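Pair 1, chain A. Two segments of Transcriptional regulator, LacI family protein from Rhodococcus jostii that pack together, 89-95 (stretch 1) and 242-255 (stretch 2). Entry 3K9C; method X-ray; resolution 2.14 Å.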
# COMPACT_ATOMS: atom_id res chain seq x y z
N VAL A 89 21.20 0.19 -21.31
CA VAL A 89 20.33 -0.96 -21.43
C VAL A 89 19.00 -0.55 -22.04
O VAL A 89 18.55 0.58 -21.86
CB VAL A 89 20.06 -1.58 -20.04
CG1 VAL A 89 19.34 -0.55 -19.15
CG2 VAL A 89 19.25 -2.86 -20.17
N PRO A 90 18.36 -1.46 -22.80
CA PRO A 90 17.07 -1.09 -23.39
C PRO A 90 16.14 -0.69 -22.24
O PRO A 90 16.14 -1.33 -21.18
CB PRO A 90 16.63 -2.37 -24.08
CG PRO A 90 17.94 -2.97 -24.52
CD PRO A 90 18.79 -2.78 -23.28
N ALA A 91 15.37 0.37 -22.44
CA ALA A 91 14.47 0.86 -21.39
C ALA A 91 13.07 1.17 -21.90
O ALA A 91 12.87 1.56 -23.05
CB ALA A 91 15.08 2.09 -20.72
N LEU A 92 12.09 1.01 -21.01
CA LEU A 92 10.69 1.26 -21.30
C LEU A 92 10.00 1.82 -20.05
O LEU A 92 10.15 1.29 -18.94
CB LEU A 92 10.00 -0.05 -21.73
CG LEU A 92 8.54 -0.02 -22.18
CD1 LEU A 92 8.32 -1.16 -23.18
CD2 LEU A 92 7.60 -0.17 -20.98
N VAL A 93 9.27 2.91 -20.24
CA VAL A 93 8.55 3.54 -19.13
C VAL A 93 7.08 3.12 -19.18
O VAL A 93 6.54 2.84 -20.26
CB VAL A 93 8.64 5.08 -19.20
CG1 VAL A 93 10.11 5.51 -19.21
CG2 VAL A 93 7.91 5.60 -20.44
N VAL A 94 6.45 3.09 -18.02
CA VAL A 94 5.04 2.73 -17.93
C VAL A 94 4.22 3.85 -17.30
O VAL A 94 4.69 4.54 -16.40
CB VAL A 94 4.84 1.46 -17.09
CG1 VAL A 94 3.36 1.13 -16.98
CG2 VAL A 94 5.57 0.29 -17.72
N ALA A 95 2.99 4.01 -17.79
CA ALA A 95 2.07 5.02 -17.28
C ALA A 95 2.44 6.44 -17.66
O ALA A 95 1.98 7.39 -17.03
CB ALA A 95 1.96 4.89 -15.76
N HIS A 242 -3.22 -6.29 -18.71
CA HIS A 242 -2.83 -6.06 -20.10
C HIS A 242 -1.68 -5.06 -20.21
O HIS A 242 -0.83 -5.17 -21.10
CB HIS A 242 -4.02 -5.55 -20.91
CG HIS A 242 -3.73 -5.40 -22.38
ND1 HIS A 242 -4.63 -4.85 -23.26
CD2 HIS A 242 -2.65 -5.74 -23.11
CE1 HIS A 242 -4.11 -4.86 -24.48
NE2 HIS A 242 -2.91 -5.39 -24.41
N MSE A 243 -1.64 -4.08 -19.32
CA MSE A 243 -0.57 -3.11 -19.34
C MSE A 243 0.75 -3.79 -18.96
O MSE A 243 1.79 -3.53 -19.57
CB MSE A 243 -0.87 -1.97 -18.37
CG MSE A 243 -0.01 -0.74 -18.58
SE MSE A 243 -0.64 0.74 -17.49
CE MSE A 243 -2.10 1.26 -18.63
N ALA A 244 0.71 -4.69 -17.98
CA ALA A 244 1.90 -5.42 -17.55
C ALA A 244 2.43 -6.33 -18.65
O ALA A 244 3.64 -6.38 -18.90
CB ALA A 244 1.59 -6.24 -16.30
N GLU A 245 1.53 -7.06 -19.31
CA GLU A 245 1.93 -7.97 -20.39
C GLU A 245 2.55 -7.19 -21.54
O GLU A 245 3.53 -7.63 -22.14
CB GLU A 245 0.73 -8.76 -20.91
CG GLU A 245 0.02 -9.61 -19.89
CD GLU A 245 -0.85 -10.68 -20.53
OE1 GLU A 245 -0.29 -11.60 -21.17
OE2 GLU A 245 -2.10 -10.62 -20.39
N ALA A 246 1.96 -6.04 -21.85
CA ALA A 246 2.44 -5.19 -22.94
C ALA A 246 3.81 -4.61 -22.62
O ALA A 246 4.68 -4.51 -23.49
CB ALA A 246 1.45 -4.07 -23.19
N ALA A 247 4.02 -4.23 -21.36
CA ALA A 247 5.30 -3.68 -20.95
C ALA A 247 6.39 -4.75 -21.08
O ALA A 247 7.48 -4.47 -21.58
CB ALA A 247 5.21 -3.17 -19.51
N VAL A 248 6.09 -5.97 -20.62
CA VAL A 248 7.05 -7.07 -20.70
C VAL A 248 7.36 -7.41 -22.17
O VAL A 248 8.53 -7.59 -22.51
CB VAL A 248 6.53 -8.35 -19.98
CG1 VAL A 248 7.38 -9.56 -20.36
CG2 VAL A 248 6.61 -8.16 -18.47
N ASP A 249 6.34 -7.50 -23.02
CA ASP A 249 6.54 -7.81 -24.44
C ASP A 249 7.32 -6.71 -25.13
O ASP A 249 8.19 -6.98 -25.96
CB ASP A 249 5.20 -8.00 -25.15
CG ASP A 249 4.51 -9.30 -24.78
OD1 ASP A 249 5.20 -10.34 -24.73
OD2 ASP A 249 3.28 -9.28 -24.56
N GLY A 250 7.01 -5.45 -24.81
CA GLY A 250 7.72 -4.34 -25.40
C GLY A 250 9.20 -4.41 -25.03
O GLY A 250 10.07 -4.14 -25.86
N ALA A 251 9.48 -4.77 -23.79
CA ALA A 251 10.86 -4.88 -23.33
C ALA A 251 11.57 -6.04 -24.02
O ALA A 251 12.69 -5.90 -24.49
CB ALA A 251 10.90 -5.05 -21.82
N LEU A 252 10.91 -7.20 -24.07
CA LEU A 252 11.50 -8.36 -24.73
C LEU A 252 11.70 -8.08 -26.22
O LEU A 252 12.62 -8.60 -26.84
CB LEU A 252 10.62 -9.60 -24.52
CG LEU A 252 10.96 -10.47 -23.31
CD1 LEU A 252 10.88 -9.67 -22.03
CD2 LEU A 252 10.02 -11.65 -23.25
N ALA A 253 10.84 -7.24 -26.79
CA ALA A 253 10.93 -6.87 -28.19
C ALA A 253 12.15 -5.98 -28.43
O ALA A 253 12.84 -6.13 -29.44
CB ALA A 253 9.67 -6.15 -28.63
N GLN A 254 12.40 -5.06 -27.50
CA GLN A 254 13.54 -4.15 -27.60
C GLN A 254 14.85 -4.88 -27.39
O GLN A 254 15.90 -4.49 -27.92
CB GLN A 254 13.40 -3.01 -26.58
CG GLN A 254 12.39 -1.94 -26.98
CD GLN A 254 12.36 -0.74 -26.04
OE1 GLN A 254 13.40 -0.16 -25.71
NE2 GLN A 254 11.16 -0.36 -25.61
N ILE A 255 14.81 -5.95 -26.60
CA ILE A 255 16.00 -6.74 -26.35
C ILE A 255 16.30 -7.53 -27.63
O ILE A 255 17.46 -7.76 -27.97
CB ILE A 255 15.78 -7.71 -25.18
CG1 ILE A 255 15.50 -6.91 -23.91
CG2 ILE A 255 17.01 -8.59 -24.99
CD1 ILE A 255 15.08 -7.76 -22.72

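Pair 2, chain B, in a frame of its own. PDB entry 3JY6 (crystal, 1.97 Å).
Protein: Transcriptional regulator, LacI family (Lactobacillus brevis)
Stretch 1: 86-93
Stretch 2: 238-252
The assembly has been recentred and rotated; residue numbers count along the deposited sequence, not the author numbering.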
# COMPACT_ATOMS: atom_id res chain seq x y z
N MET B 86 -27.15 -4.40 9.77
CA MET B 86 -26.24 -3.37 10.23
C MET B 86 -26.20 -2.15 9.32
O MET B 86 -26.41 -2.27 8.11
CB MET B 86 -24.81 -3.94 10.37
CG MET B 86 -24.11 -4.26 9.05
SD MET B 86 -22.51 -5.13 9.21
CE MET B 86 -23.09 -6.82 9.62
N PRO B 87 -25.94 -0.97 9.89
CA PRO B 87 -25.87 0.24 9.08
C PRO B 87 -24.75 0.12 8.06
O PRO B 87 -23.75 -0.56 8.29
CB PRO B 87 -25.63 1.35 10.11
CG PRO B 87 -24.94 0.62 11.26
CD PRO B 87 -25.72 -0.68 11.32
N VAL B 88 -24.91 0.80 6.92
CA VAL B 88 -23.93 0.75 5.84
C VAL B 88 -23.62 2.15 5.33
O VAL B 88 -24.50 3.01 5.28
CB VAL B 88 -24.46 -0.07 4.64
CG1 VAL B 88 -23.41 -0.15 3.54
CG2 VAL B 88 -24.89 -1.48 5.10
N VAL B 89 -22.36 2.37 4.95
CA VAL B 89 -21.94 3.63 4.35
C VAL B 89 -21.03 3.22 3.20
O VAL B 89 -20.17 2.36 3.37
CB VAL B 89 -21.13 4.54 5.32
CG1 VAL B 89 -20.67 5.79 4.58
CG2 VAL B 89 -21.99 4.97 6.48
N SER B 90 -21.23 3.82 2.03
CA SER B 90 -20.41 3.50 0.87
C SER B 90 -19.42 4.65 0.60
O SER B 90 -19.68 5.81 0.92
CB SER B 90 -21.30 3.26 -0.35
OG SER B 90 -20.64 2.43 -1.30
N VAL B 91 -18.28 4.31 0.03
CA VAL B 91 -17.26 5.31 -0.25
C VAL B 91 -16.62 5.16 -1.63
O VAL B 91 -16.37 4.04 -2.09
CB VAL B 91 -16.12 5.27 0.80
CG1 VAL B 91 -15.13 6.41 0.55
CG2 VAL B 91 -16.70 5.36 2.20
N ASP B 92 -16.38 6.30 -2.27
CA ASP B 92 -15.72 6.38 -3.57
C ASP B 92 -16.41 5.61 -4.69
O ASP B 92 -15.75 5.10 -5.58
CB ASP B 92 -14.28 5.87 -3.42
CG ASP B 92 -13.41 6.19 -4.62
OD1 ASP B 92 -13.28 7.38 -4.95
OD2 ASP B 92 -12.86 5.25 -5.24
N ARG B 93 -17.74 5.56 -4.68
CA ARG B 93 -18.45 4.80 -5.69
C ARG B 93 -19.25 5.54 -6.75
O ARG B 93 -19.44 5.01 -7.83
CB ARG B 93 -19.37 3.78 -5.01
CG ARG B 93 -18.67 2.47 -4.67
CD ARG B 93 -18.39 1.70 -5.94
NE ARG B 93 -19.59 1.54 -6.75
CZ ARG B 93 -20.57 0.67 -6.50
NH1 ARG B 93 -20.49 -0.15 -5.46
NH2 ARG B 93 -21.64 0.63 -7.29
N LEU B 238 -9.20 11.56 4.63
CA LEU B 238 -10.35 12.40 4.93
C LEU B 238 -11.65 11.74 4.52
O LEU B 238 -12.65 11.85 5.22
CB LEU B 238 -10.21 13.76 4.24
CG LEU B 238 -11.30 14.78 4.55
CD1 LEU B 238 -11.26 15.13 6.02
CD2 LEU B 238 -11.09 16.02 3.70
N MET B 239 -11.65 11.08 3.37
CA MET B 239 -12.86 10.40 2.90
C MET B 239 -13.17 9.26 3.89
O MET B 239 -14.33 9.03 4.25
CB MET B 239 -12.63 9.84 1.48
CG MET B 239 -12.57 10.89 0.35
SD MET B 239 -12.32 10.17 -1.31
CE MET B 239 -13.97 9.73 -1.75
N GLY B 240 -12.12 8.59 4.35
CA GLY B 240 -12.29 7.50 5.30
C GLY B 240 -12.79 7.98 6.65
O GLY B 240 -13.64 7.36 7.29
N ALA B 241 -12.25 9.12 7.11
CA ALA B 241 -12.68 9.68 8.39
C ALA B 241 -14.12 10.22 8.31
O ALA B 241 -14.89 10.16 9.27
CB ALA B 241 -11.71 10.80 8.85
N SER B 242 -14.48 10.76 7.15
CA SER B 242 -15.82 11.30 6.98
C SER B 242 -16.83 10.17 6.96
O SER B 242 -17.93 10.29 7.50
CB SER B 242 -15.91 12.11 5.68
OG SER B 242 -14.94 13.13 5.69
N SER B 243 -16.45 9.06 6.33
CA SER B 243 -17.36 7.92 6.26
C SER B 243 -17.52 7.30 7.65
O SER B 243 -18.58 6.74 7.96
CB SER B 243 -16.87 6.87 5.26
OG SER B 243 -15.78 6.12 5.74
N ALA B 244 -16.47 7.42 8.47
CA ALA B 244 -16.53 6.89 9.84
C ALA B 244 -17.41 7.81 10.70
O ALA B 244 -18.08 7.35 11.62
CB ALA B 244 -15.14 6.78 10.44
N GLU B 245 -17.39 9.11 10.42
CA GLU B 245 -18.21 10.05 11.17
C GLU B 245 -19.69 9.75 10.91
O GLU B 245 -20.52 9.81 11.82
CB GLU B 245 -17.89 11.50 10.76
CG GLU B 245 -16.55 12.02 11.28
CD GLU B 245 -16.59 12.39 12.76
OE1 GLU B 245 -17.62 12.10 13.41
OE2 GLU B 245 -15.59 12.95 13.26
N ILE B 246 -20.01 9.41 9.67
CA ILE B 246 -21.38 9.09 9.31
C ILE B 246 -21.79 7.79 10.02
O ILE B 246 -22.88 7.69 10.57
CB ILE B 246 -21.51 8.93 7.77
CG1 ILE B 246 -21.27 10.28 7.08
CG2 ILE B 246 -22.88 8.39 7.42
CD1 ILE B 246 -21.26 10.20 5.56
N MET B 247 -20.89 6.80 10.01
CA MET B 247 -21.18 5.52 10.65
C MET B 247 -21.50 5.71 12.12
O MET B 247 -22.48 5.16 12.63
CB MET B 247 -19.98 4.58 10.48
CG MET B 247 -20.08 3.21 11.22
SD MET B 247 -21.49 2.21 10.72
CE MET B 247 -21.61 1.16 11.81
N LEU B 248 -20.69 6.49 12.82
CA LEU B 248 -20.92 6.73 14.24
C LEU B 248 -22.29 7.38 14.45
O LEU B 248 -22.92 7.18 15.49
CB LEU B 248 -19.83 7.62 14.81
CG LEU B 248 -18.43 6.99 14.84
CD1 LEU B 248 -17.45 7.98 15.45
CD2 LEU B 248 -18.46 5.70 15.65
N ARG B 249 -22.75 8.16 13.48
CA ARG B 249 -24.05 8.81 13.59
C ARG B 249 -25.14 7.76 13.45
O ARG B 249 -26.17 7.84 14.12
CB ARG B 249 -24.21 9.90 12.52
CG ARG B 249 -23.50 11.20 12.85
CD ARG B 249 -23.49 12.14 11.65
NE ARG B 249 -24.84 12.47 11.18
CZ ARG B 249 -25.09 12.98 9.98
NH1 ARG B 249 -24.09 13.20 9.14
NH2 ARG B 249 -26.33 13.26 9.61
N GLN B 250 -24.92 6.77 12.60
CA GLN B 250 -25.91 5.71 12.42
C GLN B 250 -25.91 4.81 13.67
O GLN B 250 -26.97 4.39 14.13
CB GLN B 250 -25.60 4.85 11.17
CG GLN B 250 -25.56 5.61 9.83
CD GLN B 250 -25.02 4.74 8.68
OE1 GLN B 250 -23.94 4.17 8.78
NE2 GLN B 250 -25.78 4.63 7.60
N LEU B 251 -24.72 4.55 14.21
CA LEU B 251 -24.56 3.71 15.41
C LEU B 251 -25.18 4.35 16.64
O LEU B 251 -25.56 3.67 17.59
CB LEU B 251 -23.08 3.44 15.69
CG LEU B 251 -22.37 2.49 14.72
CD1 LEU B 251 -20.87 2.52 14.96
CD2 LEU B 251 -22.92 1.08 14.90
N ALA B 252 -25.25 5.68 16.60
CA ALA B 252 -25.81 6.46 17.68
C ALA B 252 -27.34 6.55 17.51
O ALA B 252 -28.00 7.28 18.24
CB ALA B 252 -25.20 7.84 17.68

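Both pairs set a short strand against a helix that runs nearly antiparallel to it. In pair 1 the axes of strand 91-94 and helix 242-255 approach to 8.5 Å, with 164° between their directions. In pair 2 strand 88-91 and helix 238-251 approach to 8.6 Å at 167°. The central backbones superpose with an RMSD of 0.4 Å. The contact buries 386 Å² in pair 1 and 459 Å² in pair 2, both sides summed.

Strand alternation sends the same positions to the helix. Pro A90, Leu A92 and Val A94 point toward it, as do their matches Pro B87, Val B89 and Val B91. Ala A91 and Val B88 point away.

The clearest exchange is at the middle of the strand. Leu A92 matches Val B89, and Gly A250 matches Ile B246. Leu A92 is long and reaches the helix backbone: its CD1 lies 3.8 Å from Gly A250 C and 3.8 Å from Ala A247 O. This fit depends on the glycine. An ideal CB on Gly A250 would come within 2.8 Å of Leu A92 CD1, a clash. In pair 2 the shorter Val B89 leaves room for a side chain from the helix. Val B89 CG2 meets Ile B246 CG2 at 3.7 Å. The bulk has moved from the strand to the helix.

Beside the proline, the helix side alone changes. Ala A251 matches Met B247. The alanine side chain comes no nearer than 4.9 Å, from Ala A251 CB to Leu A92 CD1. The methionine leaves its CA sideways, but its end comes nearer, and Met B247 CE packs on Pro B87 CG at 3.4 Å. Both prolines also meet the matching glutamine: Pro A90 CB lies 4.1 Å from Gln A254 CB, and Pro B87 CB lies 3.5 Å from Gln B250 OE1. In pair 2 the methionine is added to this contact.

Val A94 and Val B91 are the constant part, both with chi1 t. Val A94 CG2 meets Ala A247 CB at 3.9 Å, and Val B91 CG2 meets Ser B243 CB at 3.4 Å. The serine thus offers its CB to the valine, while its OG donates to Gly B240 O at 2.9 Å within the helix. Each valine also touches a methionine: Val A94 CG1 to Met A243 SE (selenomethionine) at 4.1 Å, and Val B91 CG1 to Met B239 CE at 4.2 Å.

Gln A254 and Gln B250 also match, and both point toward the strand. In pair 2, Gln B250 NE2 donates a nearly straight hydrogen bond to Val B88 O at 3.1 Å, tying the helix to the strand backbone.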